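Group II chitinase (Ostrinia furnacalis, PDB 6JAY) probably acts as an endochitinase, binding chitin and hydrolysing its chains within the groove of a family 18 glycoside hydrolase domain. Local coordinates at residues G42-G47 with L81-W86; M196-H201 with P249-S254. All coordinates share one frame; numbering follows the deposited sequence.

In the fold
Interactions 1 and 2 lie in the same family 18 (beta/alpha)8 barrel. Interaction 1 joins the neighbouring parallel strands 38-46 and 78-84; interaction 2 joins the loop following strand 192-195 to the middle of the long, interrupted strand 244-257. Their centres are about 20 Å apart, and their nearest atoms remain about 7 Å apart, so the two do not touch. The bound ligand JUK connects them. Its fused rings lie over the indole of Trp86 from interaction 1, while the oxo oxygen O1 of those rings is approached by Asp199 from interaction 2. Each contact therefore helps to shape the pocket, one supplying an aromatic wall and the other a carboxylate held by side-chain hydrogen bonds.

Interaction 1: G42-G47 with L81-W86; sequences GFAVLG and LALGGW. With JUK (2-amino-1-[(furan-2-yl)methyl]-5-oxo-3-({[(2S)-oxolan-2-yl]methyl}carbamoyl)-5H-dipyrido[1,2-a:2',3'-d]pyrimidin-1-ium), chain C.
One face of the Phe43 ring rests on the glycine pair Gly84-Gly85: Gly84 O stands 3.4 Å above the plane near the rim, and Gly85 CA makes a CH-pi contact 3.7 Å from the ring centroid. Phe43 CG, anti to the carbonyl carbon (chi1 -72°), lays the ring there. Ala82 O lies at the ring edge, while Ala82 CB meets Phe43 CD1 obliquely at 3.6 Å. Glycine suits both positions: the backbone angles disfavour a side chain, and the bare Gly85 CA can approach the ring closely. The Gly42-Phe43 peptide bond is cis, a familiar non-proline feature at a barrel strand end near the substrate groove of family 18 enzymes. Just beyond its strand end, Trp86 forms part of the ligand pocket, with the fused rings of JUK over one indole face and CZ2 3.3 Å from ligand C17.

The segments are neighbouring parallel strands of the family 18 barrel, paired at Ala44 and Leu83. Ala44 N gives a hydrogen bond to Ala82 O (2.7 Å), and Gly84 N one to Ala44 O (2.9 Å). The small Ala44 CB fits against Leu81 CD2. Leu81 and Leu83 also pack on helix 101-118 and Met52, whereas Phe43 and Ala82 touch Asp126 of strand 122-126.

Interaction 2: M196-H201 with P249-S254; sequences MTYDYH and PMYGQS. With JUK (2-amino-1-[(furan-2-yl)methyl]-5-oxo-3-({[(2S)-oxolan-2-yl]methyl}carbamoyl)-5H-dipyrido[1,2-a:2',3'-d]pyrimidin-1-ium), chain C.
Asp199 OD1 is gripped from opposite faces of its own carboxylate by two side chains of the other segment. Tyr251 OH donates a hydrogen bond of 2.6 Å to Asp199 OD1 from 48° out of the carboxylate plane, and Gln253 NE2 donates a second, of 2.9 Å, to the same oxygen from 63° out. For Gln253 the acceptor lies close to the amide plane, though the bond is somewhat bent, and amide and carboxylate planes stand nearly perpendicular. Two donors on one oxygen hold the carboxylate's rotation.

Asp199 OD1 lies at the edge of the Tyr251 ring, near its plane, as suits a partner of the phenol hydroxyl. The Gln253 chain bends at chi2 (-76°) to bring NE2 to Asp199; Gln253 CG, placed by chi1, lies 3.2 Å from His201 O, a buried carbonyl with no hydrogen-bond partner. The other oxygen, Asp199 OD2, is 3.6 Å from the oxo oxygen O1 of JUK, a contact and not a hydrogen bond.

Tyr198 and Tyr251 cross at about a right angle, Tyr198 CD1 lying 3.2 Å from Tyr251 OH. Behind them Tyr198 CB packs on Pro249 CB at 4.0 Å, a rigid ring well suited to backing an aromatic side chain. The first torsion of Tyr198 sets its ring over its own chain, with Met196 C above the centre of one face.

Tyr198 also touches Met344 and Trp346 of strand 342-346, the ring of Tyr251 stacks with Phe284, and Thr197 borders helix 227-236, which places the contact between strand 342-346, helix 227-236 and strand 284-286, the last pairing antiparallel with strand 244-257.

Interaction 1: G42-G47 with L81-W86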
ATOM      1  N   GLY A  42       6.012  -8.146  -1.693  1.00  7.37           N
ATOM      2  CA  GLY A  42       4.660  -8.611  -1.979  1.00  8.92           C
ATOM      3  C   GLY A  42       4.677  -9.591  -3.141  1.00  9.10           C
ATOM      4  O   GLY A  42       5.210  -9.276  -4.205  1.00  9.22           O
ATOM      5  N   PHE A  43       4.118 -10.790  -2.936  1.00  9.77           N
ATOM      6  CA  PHE A  43       3.556 -11.326  -1.692  1.00  8.11           C
ATOM      7  C   PHE A  43       3.879 -12.820  -1.609  1.00 10.51           C
ATOM      8  O   PHE A  43       4.054 -13.489  -2.637  1.00 11.70           O
ATOM      9  CB  PHE A  43       2.020 -11.239  -1.714  1.00  9.85           C
ATOM     10  CG  PHE A  43       1.484  -9.853  -1.584  1.00  9.78           C
ATOM     11  CD1 PHE A  43       1.500  -9.210  -0.362  1.00  8.89           C
ATOM     12  CD2 PHE A  43       0.940  -9.195  -2.678  1.00 12.71           C
ATOM     13  CE1 PHE A  43       1.002  -7.924  -0.229  1.00  9.71           C
ATOM     14  CE2 PHE A  43       0.437  -7.917  -2.549  1.00 11.79           C
ATOM     15  CZ  PHE A  43       0.468  -7.281  -1.328  1.00  9.92           C
ATOM     16  N   ALA A  44       3.943 -13.354  -0.392  1.00  9.12           N
ATOM     17  CA  ALA A  44       3.684 -14.768  -0.160  1.00  8.41           C
ATOM     18  C   ALA A  44       2.183 -14.968   0.062  1.00  9.53           C
ATOM     19  O   ALA A  44       1.437 -14.022   0.317  1.00  9.86           O
ATOM     20  CB  ALA A  44       4.476 -15.271   1.047  1.00  9.44           C
ATOM     21  N   VAL A  45       1.730 -16.212  -0.077  1.00  9.77           N
ATOM     22  CA  VAL A  45       0.304 -16.505  -0.002  1.00  9.91           C
ATOM     23  C   VAL A  45       0.051 -17.618   1.003  1.00  9.66           C
ATOM     24  O   VAL A  45       0.970 -18.316   1.433  1.00 11.28           O
ATOM     25  CB  VAL A  45      -0.283 -16.863  -1.379  1.00 11.34           C
ATOM     26  CG1 VAL A  45      -0.210 -15.642  -2.292  1.00 12.24           C
ATOM     27  CG2 VAL A  45       0.471 -18.055  -1.975  1.00 13.36           C
ATOM     28  N   LEU A  46      -1.222 -17.788   1.361  1.00 10.46           N
ATOM     29  CA  LEU A  46      -1.618 -18.839   2.291  1.00 11.24           C
ATOM     30  C   LEU A  46      -1.953 -20.092   1.492  1.00 11.09           C
ATOM     31  O   LEU A  46      -2.889 -20.091   0.691  1.00 12.83           O
ATOM     32  CB  LEU A  46      -2.810 -18.402   3.147  1.00 11.90           C
ATOM     33  CG  LEU A  46      -3.151 -19.365   4.293  1.00 13.84           C
ATOM     34  CD1 LEU A  46      -2.003 -19.481   5.287  1.00 12.92           C
ATOM     35  CD2 LEU A  46      -4.441 -18.933   5.001  1.00 13.99           C
ATOM     36  N   GLY A  47      -1.186 -21.155   1.709  1.00 11.12           N
ATOM     37  CA  GLY A  47      -1.417 -22.391   0.991  1.00 12.37           C
ATOM     38  C   GLY A  47      -2.652 -23.128   1.478  1.00 17.78           C
ATOM     39  O   GLY A  47      -3.249 -22.808   2.508  1.00 15.61           O
ATOM     40  N   LEU A  81       8.814  -9.909   4.486  1.00  7.60           N
ATOM     41  CA  LEU A  81       7.987 -10.612   3.519  1.00  6.39           C
ATOM     42  C   LEU A  81       6.529 -10.368   3.870  1.00  8.15           C
ATOM     43  O   LEU A  81       6.142 -10.544   5.029  1.00  7.61           O
ATOM     44  CB  LEU A  81       8.295 -12.110   3.579  1.00  8.34           C
ATOM     45  CG  LEU A  81       7.445 -12.992   2.667  1.00  7.94           C
ATOM     46  CD1 LEU A  81       7.607 -12.622   1.191  1.00  8.07           C
ATOM     47  CD2 LEU A  81       7.815 -14.445   2.908  1.00 10.21           C
ATOM     48  N   ALA A  82       5.730  -9.944   2.886  1.00  7.65           N
ATOM     49  CA  ALA A  82       4.302  -9.720   3.104  1.00  6.73           C
ATOM     50  C   ALA A  82       3.503 -10.960   2.742  1.00  9.29           C
ATOM     51  O   ALA A  82       3.768 -11.620   1.733  1.00  9.95           O
ATOM     52  CB  ALA A  82       3.773  -8.530   2.306  1.00  8.08           C
ATOM     53  N   LEU A  83       2.521 -11.264   3.577  1.00  8.43           N
ATOM     54  CA  LEU A  83       1.615 -12.384   3.376  1.00  7.88           C
ATOM     55  C   LEU A  83       0.239 -11.836   3.022  1.00  9.42           C
ATOM     56  O   LEU A  83      -0.316 -11.019   3.767  1.00  9.41           O
ATOM     57  CB  LEU A  83       1.539 -13.223   4.650  1.00  9.76           C
ATOM     58  CG  LEU A  83       0.481 -14.319   4.640  1.00  9.10           C
ATOM     59  CD1 LEU A  83       0.837 -15.374   3.582  1.00 11.27           C
ATOM     60  CD2 LEU A  83       0.380 -14.961   6.022  1.00 10.75           C
ATOM     61  N   GLY A  84      -0.298 -12.271   1.889  1.00  9.57           N
ATOM     62  CA  GLY A  84      -1.661 -11.925   1.531  1.00  9.73           C
ATOM     63  C   GLY A  84      -1.784 -11.056   0.296  1.00  9.99           C
ATOM     64  O   GLY A  84      -1.383 -11.458  -0.799  1.00 11.04           O
ATOM     65  N   GLY A  85      -2.316  -9.851   0.470  1.00  9.18           N
ATOM     66  CA  GLY A  85      -2.640  -8.981  -0.643  1.00  9.91           C
ATOM     67  C   GLY A  85      -4.094  -9.124  -1.064  1.00 10.95           C
ATOM     68  O   GLY A  85      -4.815 -10.036  -0.649  1.00 10.26           O
ATOM     69  N   TRP A  86      -4.530  -8.192  -1.921  1.00 11.78           N
ATOM     70  CA  TRP A  86      -5.925  -8.179  -2.362  1.00 12.34           C
ATOM     71  C   TRP A  86      -6.341  -9.517  -2.963  1.00 11.33           C
ATOM     72  O   TRP A  86      -7.360 -10.096  -2.566  1.00 11.39           O
ATOM     73  CB  TRP A  86      -6.148  -7.060  -3.379  1.00 13.10           C
ATOM     74  CG  TRP A  86      -7.554  -7.016  -3.899  1.00 15.82           C
ATOM     75  CD1 TRP A  86      -8.021  -7.563  -5.056  1.00 18.85           C
ATOM     76  CD2 TRP A  86      -8.674  -6.400  -3.261  1.00 16.85           C
ATOM     77  NE1 TRP A  86      -9.374  -7.324  -5.180  1.00 16.77           N
ATOM     78  CE2 TRP A  86      -9.796  -6.606  -4.090  1.00 17.33           C
ATOM     79  CE3 TRP A  86      -8.840  -5.692  -2.065  1.00 17.98           C
ATOM     80  CZ2 TRP A  86     -11.065  -6.128  -3.759  1.00 16.70           C
ATOM     81  CZ3 TRP A  86     -10.099  -5.208  -1.749  1.00 16.36           C
ATOM     82  CH2 TRP A  86     -11.193  -5.431  -2.593  1.00 18.04           C
TER
HETATM   83  C1  JUK C2102      -3.036  -4.362  -8.460  0.55 47.84           C
HETATM   84  C10 JUK C2102     -11.389  -4.926  -7.446  0.96 37.81           C
HETATM   85  C11 JUK C2102      -6.405  -4.176  -6.181  0.93 38.21           C
HETATM   86  C12 JUK C2102      -8.351  -3.086  -4.955  0.97 30.38           C
HETATM   87  C13 JUK C2102      -7.967  -3.936  -6.047  1.00 33.52           C
HETATM   88  C14 JUK C2102      -9.008  -4.523  -6.820  0.35 42.04           C
HETATM   89  C15 JUK C2102     -10.187  -1.965  -3.664  0.91 25.05           C
HETATM   90  C16 JUK C2102      -9.741  -2.829  -4.724  0.86 27.80           C
HETATM   91  C17 JUK C2102     -10.709  -3.423  -5.544  1.00 28.33           C
HETATM   92  C18 JUK C2102     -11.912  -0.909  -2.440  0.85 25.61           C
HETATM   93  C19 JUK C2102     -12.407  -2.303  -4.234  0.90 24.90           C
HETATM   94  C2  JUK C2102      -1.684  -4.499  -9.330  1.00 23.82           C
HETATM   95  C20 JUK C2102     -13.836  -2.071  -4.033  0.99 27.05           C
HETATM   96  C21 JUK C2102     -14.260  -1.221  -2.983  1.00 26.55           C
HETATM   97  C22 JUK C2102     -13.290  -0.635  -2.183  0.63 27.54           C
HETATM   98  C3  JUK C2102      -2.013  -4.194 -10.597  1.00 29.29           C
HETATM   99  C4  JUK C2102      -4.017  -4.363  -9.349  1.00 34.44           C
HETATM  100  C5  JUK C2102      -5.452  -4.015  -8.806  0.84 50.72           C
HETATM  101  C6  JUK C2102     -12.850  -3.213  -8.678  1.00 39.07           C
HETATM  102  C7  JUK C2102     -12.991  -2.876 -10.102  0.79 43.69           C
HETATM  103  C8  JUK C2102     -12.115  -3.699 -10.783  0.66 51.87           C
HETATM  104  C9  JUK C2102     -11.896  -4.188  -8.684  0.66 44.10           C
HETATM  105  N1  JUK C2102      -5.397  -4.212  -7.353  0.58 54.21           N
HETATM  106  N2  JUK C2102      -8.659  -5.379  -7.875  0.61 43.86           N
HETATM  107  N3  JUK C2102     -10.323  -4.258  -6.590  0.52 32.08           N
HETATM  108  N4  JUK C2102     -12.016  -3.156  -5.287  0.92 27.10           N
HETATM  109  N5  JUK C2102     -11.537  -1.737  -3.464  0.62 24.40           N
HETATM  110  O1  JUK C2102      -9.239  -1.352  -2.826  0.42 30.29           O
HETATM  111  O2  JUK C2102      -3.401  -3.537 -10.507  0.95 30.74           O
HETATM  112  O3  JUK C2102     -11.502  -4.458  -9.929  0.72 54.24           O
HETATM  113  O4  JUK C2102      -5.885  -4.391  -5.097  0.33 42.08           O

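Interaction 2: M196-H201 with P249-S254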
ATOM      1  N   MET A 196      -3.201   1.991   4.698  1.00  8.38           N
ATOM      2  CA  MET A 196      -3.333   2.088   3.246  1.00  7.74           C
ATOM      3  C   MET A 196      -4.286   3.229   2.895  1.00  7.89           C
ATOM      4  O   MET A 196      -5.419   3.024   2.460  1.00  8.43           O
ATOM      5  CB  MET A 196      -3.771   0.754   2.668  1.00 10.12           C
ATOM      6  CG  MET A 196      -2.662  -0.269   2.788  1.00  9.28           C
ATOM      7  SD  MET A 196      -3.049  -1.844   2.026  1.00 17.72           S
ATOM      8  CE  MET A 196      -4.258  -2.397   3.160  1.00 10.30           C
ATOM      9  N   THR A 197      -3.781   4.450   3.091  1.00  8.63           N
ATOM     10  CA  THR A 197      -4.530   5.691   2.859  1.00  7.08           C
ATOM     11  C   THR A 197      -4.620   6.011   1.362  1.00  7.99           C
ATOM     12  O   THR A 197      -4.192   7.059   0.880  1.00 10.40           O
ATOM     13  CB  THR A 197      -3.913   6.835   3.655  1.00  8.70           C
ATOM     14  OG1 THR A 197      -2.484   6.685   3.695  1.00 10.15           O
ATOM     15  CG2 THR A 197      -4.437   6.834   5.094  1.00  9.09           C
ATOM     16  N   TYR A 198      -5.200   5.066   0.632  1.00  8.40           N
ATOM     17  CA  TYR A 198      -5.428   5.205  -0.799  1.00 10.31           C
ATOM     18  C   TYR A 198      -6.518   4.220  -1.180  1.00  9.40           C
ATOM     19  O   TYR A 198      -7.012   3.457  -0.342  1.00 10.14           O
ATOM     20  CB  TYR A 198      -4.142   4.999  -1.612  1.00  9.95           C
ATOM     21  CG  TYR A 198      -3.298   3.806  -1.186  1.00  7.39           C
ATOM     22  CD1 TYR A 198      -3.719   2.506  -1.432  1.00 11.56           C
ATOM     23  CD2 TYR A 198      -2.074   3.990  -0.547  1.00  9.03           C
ATOM     24  CE1 TYR A 198      -2.942   1.419  -1.050  1.00 10.12           C
ATOM     25  CE2 TYR A 198      -1.292   2.907  -0.160  1.00 10.59           C
ATOM     26  CZ  TYR A 198      -1.738   1.631  -0.418  1.00  9.88           C
ATOM     27  OH  TYR A 198      -0.966   0.554  -0.049  1.00 12.41           O
ATOM     28  N   ASP A 199      -6.894   4.246  -2.456  1.00 10.58           N
ATOM     29  CA  ASP A 199      -8.052   3.504  -2.948  1.00 11.03           C
ATOM     30  C   ASP A 199      -9.333   3.896  -2.211  1.00  9.62           C
ATOM     31  O   ASP A 199     -10.231   3.074  -2.021  1.00 12.88           O
ATOM     32  CB  ASP A 199      -7.832   1.987  -2.933  1.00 12.06           C
ATOM     33  CG  ASP A 199      -6.758   1.547  -3.906  1.00 13.27           C
ATOM     34  OD1 ASP A 199      -6.402   2.343  -4.807  1.00 12.97           O
ATOM     35  OD2 ASP A 199      -6.260   0.403  -3.770  1.00 15.98           O
ATOM     36  N   TYR A 200      -9.431   5.162  -1.792  1.00 10.47           N
ATOM     37  CA  TYR A 200     -10.696   5.635  -1.243  1.00 11.69           C
ATOM     38  C   TYR A 200     -11.769   5.662  -2.314  1.00 12.63           C
ATOM     39  O   TYR A 200     -12.965   5.562  -2.002  1.00 14.36           O
ATOM     40  CB  TYR A 200     -10.538   7.045  -0.693  1.00  9.82           C
ATOM     41  CG  TYR A 200      -9.773   7.143   0.597  1.00 10.30           C
ATOM     42  CD1 TYR A 200     -10.402   6.926   1.821  1.00 10.63           C
ATOM     43  CD2 TYR A 200      -8.417   7.457   0.595  1.00  9.50           C
ATOM     44  CE1 TYR A 200      -9.712   7.030   2.998  1.00 11.26           C
ATOM     45  CE2 TYR A 200      -7.718   7.570   1.775  1.00 10.42           C
ATOM     46  CZ  TYR A 200      -8.372   7.358   2.977  1.00  9.99           C
ATOM     47  OH  TYR A 200      -7.659   7.463   4.139  1.00  9.89           O
ATOM     48  N   HIS A 201     -11.360   5.809  -3.573  1.00 10.16           N
ATOM     49  CA  HIS A 201     -12.274   5.909  -4.700  1.00 13.09           C
ATOM     50  C   HIS A 201     -11.708   5.153  -5.889  1.00 14.56           C
ATOM     51  O   HIS A 201     -10.491   4.990  -6.021  1.00 13.10           O
ATOM     52  CB  HIS A 201     -12.537   7.371  -5.056  1.00 10.87           C
ATOM     53  CG  HIS A 201     -13.208   8.114  -3.954  1.00 13.67           C
ATOM     54  ND1 HIS A 201     -14.511   7.858  -3.585  1.00 15.26           N
ATOM     55  CD2 HIS A 201     -12.752   9.067  -3.108  1.00 13.10           C
ATOM     56  CE1 HIS A 201     -14.831   8.630  -2.561  1.00 16.64           C
ATOM     57  NE2 HIS A 201     -13.783   9.372  -2.252  1.00 14.95           N
ATOM     58  N   PRO A 249       0.060   6.567  -2.730  1.00  9.02           N
ATOM     59  CA  PRO A 249       0.011   5.790  -3.980  1.00  8.03           C
ATOM     60  C   PRO A 249       0.948   6.323  -5.048  1.00  9.20           C
ATOM     61  O   PRO A 249       0.984   7.531  -5.314  1.00  9.78           O
ATOM     62  CB  PRO A 249      -1.446   5.955  -4.432  1.00  9.08           C
ATOM     63  CG  PRO A 249      -1.821   7.317  -3.931  1.00  9.08           C
ATOM     64  CD  PRO A 249      -1.078   7.502  -2.609  1.00  8.55           C
ATOM     65  N   MET A 250       1.700   5.423  -5.678  1.00  7.29           N
ATOM     66  CA  MET A 250       2.499   5.733  -6.850  1.00  7.79           C
ATOM     67  C   MET A 250       1.750   5.440  -8.140  1.00  8.22           C
ATOM     68  O   MET A 250       2.382   5.165  -9.167  1.00  9.18           O
ATOM     69  CB  MET A 250       3.807   4.937  -6.820  1.00  9.05           C
ATOM     70  CG  MET A 250       4.577   4.994  -5.485  1.00  9.89           C
ATOM     71  SD  MET A 250       5.487   6.526  -5.201  1.00 10.17           S
ATOM     72  CE  MET A 250       4.288   7.449  -4.232  1.00 10.44           C
ATOM     73  N   TYR A 251       0.420   5.475  -8.100  1.00  8.89           N
ATOM     74  CA  TYR A 251      -0.425   5.107  -9.224  1.00  8.92           C
ATOM     75  C   TYR A 251      -1.723   5.901  -9.110  1.00 10.70           C
ATOM     76  O   TYR A 251      -1.983   6.567  -8.102  1.00  9.55           O
ATOM     77  CB  TYR A 251      -0.733   3.598  -9.191  1.00  8.73           C
ATOM     78  CG  TYR A 251      -1.543   3.225  -7.967  1.00  9.24           C
ATOM     79  CD1 TYR A 251      -0.919   2.928  -6.757  1.00  9.39           C
ATOM     80  CD2 TYR A 251      -2.935   3.222  -8.010  1.00  8.92           C
ATOM     81  CE1 TYR A 251      -1.663   2.619  -5.625  1.00  9.92           C
ATOM     82  CE2 TYR A 251      -3.680   2.931  -6.898  1.00 10.05           C
ATOM     83  CZ  TYR A 251      -3.041   2.633  -5.707  1.00 13.25           C
ATOM     84  OH  TYR A 251      -3.794   2.332  -4.596  1.00 15.75           O
ATOM     85  N   GLY A 252      -2.566   5.790 -10.135  1.00  8.77           N
ATOM     86  CA  GLY A 252      -3.865   6.421 -10.109  1.00 10.63           C
ATOM     87  C   GLY A 252      -4.982   5.433 -10.383  1.00  8.89           C
ATOM     88  O   GLY A 252      -4.770   4.348 -10.924  1.00 10.42           O
ATOM     89  N   GLN A 253      -6.191   5.824  -9.970  1.00  8.99           N
ATOM     90  CA  GLN A 253      -7.413   5.116 -10.325  1.00  9.89           C
ATOM     91  C   GLN A 253      -8.006   5.778 -11.559  1.00 11.79           C
ATOM     92  O   GLN A 253      -8.168   7.004 -11.599  1.00 12.07           O
ATOM     93  CB  GLN A 253      -8.424   5.147  -9.171  1.00  9.94           C
ATOM     94  CG  GLN A 253      -8.026   4.283  -7.969  1.00  9.94           C
ATOM     95  CD  GLN A 253      -8.237   2.782  -8.201  1.00 14.32           C
ATOM     96  OE1 GLN A 253      -8.953   2.371  -9.117  1.00 15.47           O
ATOM     97  NE2 GLN A 253      -7.609   1.962  -7.365  1.00 14.29           N
ATOM     98  N   SER A 254      -8.304   4.978 -12.570  1.00 11.17           N
ATOM     99  CA  SER A 254      -8.782   5.490 -13.845  1.00 10.68           C
ATOM    100  C   SER A 254     -10.229   5.088 -14.073  1.00 13.69           C
ATOM    101  O   SER A 254     -10.700   4.058 -13.576  1.00 12.51           O
ATOM    102  CB  SER A 254      -7.930   4.973 -15.005  1.00 10.55           C
ATOM    103  OG  SER A 254      -8.144   3.591 -15.179  1.00 11.67           O
TER
HETATM  104  C1  JUK C2102      -3.036  -4.362  -8.460  0.55 47.84           C
HETATM  105  C10 JUK C2102     -11.389  -4.926  -7.446  0.96 37.81           C
HETATM  106  C11 JUK C2102      -6.405  -4.176  -6.181  0.93 38.21           C
HETATM  107  C12 JUK C2102      -8.351  -3.086  -4.955  0.97 30.38           C
HETATM  108  C13 JUK C2102      -7.967  -3.936  -6.047  1.00 33.52           C
HETATM  109  C14 JUK C2102      -9.008  -4.523  -6.820  0.35 42.04           C
HETATM  110  C15 JUK C2102     -10.187  -1.965  -3.664  0.91 25.05           C
HETATM  111  C16 JUK C2102      -9.741  -2.829  -4.724  0.86 27.80           C
HETATM  112  C17 JUK C2102     -10.709  -3.423  -5.544  1.00 28.33           C
HETATM  113  C18 JUK C2102     -11.912  -0.909  -2.440  0.85 25.61           C
HETATM  114  C19 JUK C2102     -12.407  -2.303  -4.234  0.90 24.90           C
HETATM  115  C2  JUK C2102      -1.684  -4.499  -9.330  1.00 23.82           C
HETATM  116  C20 JUK C2102     -13.836  -2.071  -4.033  0.99 27.05           C
HETATM  117  C21 JUK C2102     -14.260  -1.221  -2.983  1.00 26.55           C
HETATM  118  C22 JUK C2102     -13.290  -0.635  -2.183  0.63 27.54           C
HETATM  119  C3  JUK C2102      -2.013  -4.194 -10.597  1.00 29.29           C
HETATM  120  C4  JUK C2102      -4.017  -4.363  -9.349  1.00 34.44           C
HETATM  121  C5  JUK C2102      -5.452  -4.015  -8.806  0.84 50.72           C
HETATM  122  C6  JUK C2102     -12.850  -3.213  -8.678  1.00 39.07           C
HETATM  123  C7  JUK C2102     -12.991  -2.876 -10.102  0.79 43.69           C
HETATM  124  C8  JUK C2102     -12.115  -3.699 -10.783  0.66 51.87           C
HETATM  125  C9  JUK C2102     -11.896  -4.188  -8.684  0.66 44.10           C
HETATM  126  N1  JUK C2102      -5.397  -4.212  -7.353  0.58 54.21           N
HETATM  127  N2  JUK C2102      -8.659  -5.379  -7.875  0.61 43.86           N
HETATM  128  N3  JUK C2102     -10.323  -4.258  -6.590  0.52 32.08           N
HETATM  129  N4  JUK C2102     -12.016  -3.156  -5.287  0.92 27.10           N
HETATM  130  N5  JUK C2102     -11.537  -1.737  -3.464  0.62 24.40           N
HETATM  131  O1  JUK C2102      -9.239  -1.352  -2.826  0.42 30.29           O
HETATM  132  O2  JUK C2102      -3.401  -3.537 -10.507  0.95 30.74           O
HETATM  133  O3  JUK C2102     -11.502  -4.458  -9.929  0.72 54.24           O
HETATM  134  O4  JUK C2102      -5.885  -4.391  -5.097  0.33 42.08           O